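Local coordinates for protein 373aa long hypothetical citrate synthase (PDB 1VGP) that is a hypothetical member of the citrate synthase family, a mainly helical protein present as two copies whose C-terminal arm reaches the partner subunit, at residues Ala357-Lys360 / Gly361-Lys365. Sequence-based numbering, arbitrary orientation.
Sequences AYYK and GEIGK
Tyr-359 folds its phenol forward along the chain and gives its hydroxyl to the backbone of Glu-362, a local bond that ties the side chain of the last strand residue to the backbone three residues on. OH lies 2.7 Å from Glu-362 O, which sits at the ring edge, near the ring plane; the C=O...donor angle is 139°, and the hydroxyl is tilted 29° from the carbonyl plane. With CG anti to the backbone N (chi1 -171°), the ring runs alongside the following peptide, and the backbone packs over one face, Gly-361 N lying offset toward the rim, 3.5 Å from CE1 of Tyr-359. Ile-363 adds an apolar touch, its CG2 approaching CE1 of Tyr-359 obliquely, 3.7 Å away. This closely packed part, itself at the surface, belongs to the C-terminal arm of a citrate synthase-type subunit, which reaches out to its partner: residues 357-359 pair in parallel with a strand of the second subunit, whose Tyr-19 meets the ring of Tyr-359. The other side is looser. Lys-360 starts away from the loop at CB, and its NZ makes a long, weak ion pair with Glu-14 of the second subunit, while within 361-365 Lys-365 NZ stands 3.7 Å from Glu-362 OE2, a long salt bridge.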
# COMPACT_ATOMS: atom_id res chain seq x y z
N ALA A 357 9.15 -15.49 -7.25
CA ALA A 357 9.94 -15.89 -6.09
C ALA A 357 10.55 -17.27 -6.34
O ALA A 357 9.95 -18.13 -6.99
CB ALA A 357 9.05 -15.92 -4.87
N TYR A 358 11.76 -17.49 -5.82
CA TYR A 358 12.44 -18.75 -6.06
C TYR A 358 12.28 -19.67 -4.86
O TYR A 358 12.76 -19.36 -3.77
CB TYR A 358 13.93 -18.52 -6.34
CG TYR A 358 14.66 -19.81 -6.65
CD1 TYR A 358 14.61 -20.37 -7.93
CD2 TYR A 358 15.36 -20.50 -5.65
CE1 TYR A 358 15.22 -21.59 -8.20
CE2 TYR A 358 15.98 -21.72 -5.91
CZ TYR A 358 15.91 -22.26 -7.19
OH TYR A 358 16.50 -23.48 -7.46
N TYR A 359 11.62 -20.79 -5.07
CA TYR A 359 11.37 -21.75 -4.01
C TYR A 359 12.60 -22.59 -3.75
O TYR A 359 13.08 -23.31 -4.63
CB TYR A 359 10.20 -22.65 -4.38
CG TYR A 359 9.74 -23.53 -3.24
CD1 TYR A 359 10.00 -24.89 -3.25
CD2 TYR A 359 9.07 -23.00 -2.14
CE1 TYR A 359 9.63 -25.71 -2.19
CE2 TYR A 359 8.69 -23.80 -1.07
CZ TYR A 359 8.98 -25.16 -1.10
OH TYR A 359 8.63 -25.98 -0.05
N LYS A 360 13.13 -22.51 -2.53
CA LYS A 360 14.32 -23.28 -2.19
C LYS A 360 14.02 -24.19 -1.02
O LYS A 360 14.86 -24.38 -0.14
CB LYS A 360 15.50 -22.35 -1.88
CG LYS A 360 15.26 -21.32 -0.79
CD LYS A 360 16.14 -21.62 0.42
CE LYS A 360 15.86 -20.67 1.57
NZ LYS A 360 17.04 -19.82 1.84
N GLY A 361 12.83 -24.77 -1.02
CA GLY A 361 12.45 -25.68 0.04
C GLY A 361 12.37 -27.13 -0.40
O GLY A 361 13.02 -27.54 -1.37
N GLU A 362 11.58 -27.92 0.32
CA GLU A 362 11.34 -29.31 -0.03
C GLU A 362 9.88 -29.51 -0.42
O GLU A 362 9.02 -28.70 -0.08
CB GLU A 362 11.67 -30.21 1.16
CG GLU A 362 10.76 -30.00 2.38
CD GLU A 362 11.02 -28.67 3.10
OE1 GLU A 362 10.42 -27.64 2.71
OE2 GLU A 362 11.82 -28.67 4.07
N ILE A 363 9.59 -30.59 -1.14
CA ILE A 363 8.21 -30.93 -1.43
C ILE A 363 7.99 -32.43 -1.25
O ILE A 363 8.94 -33.19 -1.11
CB ILE A 363 7.81 -30.48 -2.86
CG1 ILE A 363 8.70 -31.13 -3.92
CG2 ILE A 363 7.95 -28.96 -2.97
CD1 ILE A 363 8.23 -30.87 -5.33
N GLY A 364 6.73 -32.85 -1.21
CA GLY A 364 6.42 -34.26 -1.06
C GLY A 364 6.58 -34.79 0.36
O GLY A 364 6.70 -36.00 0.57
N LYS A 365 6.57 -33.88 1.33
CA LYS A 365 6.59 -34.28 2.73
C LYS A 365 5.31 -35.05 3.04
O LYS A 365 4.25 -34.75 2.52
CB LYS A 365 6.68 -33.04 3.63
CG LYS A 365 7.78 -32.09 3.23
CD LYS A 365 7.82 -30.88 4.14
CE LYS A 365 8.85 -31.04 5.25
NZ LYS A 365 8.97 -29.82 6.10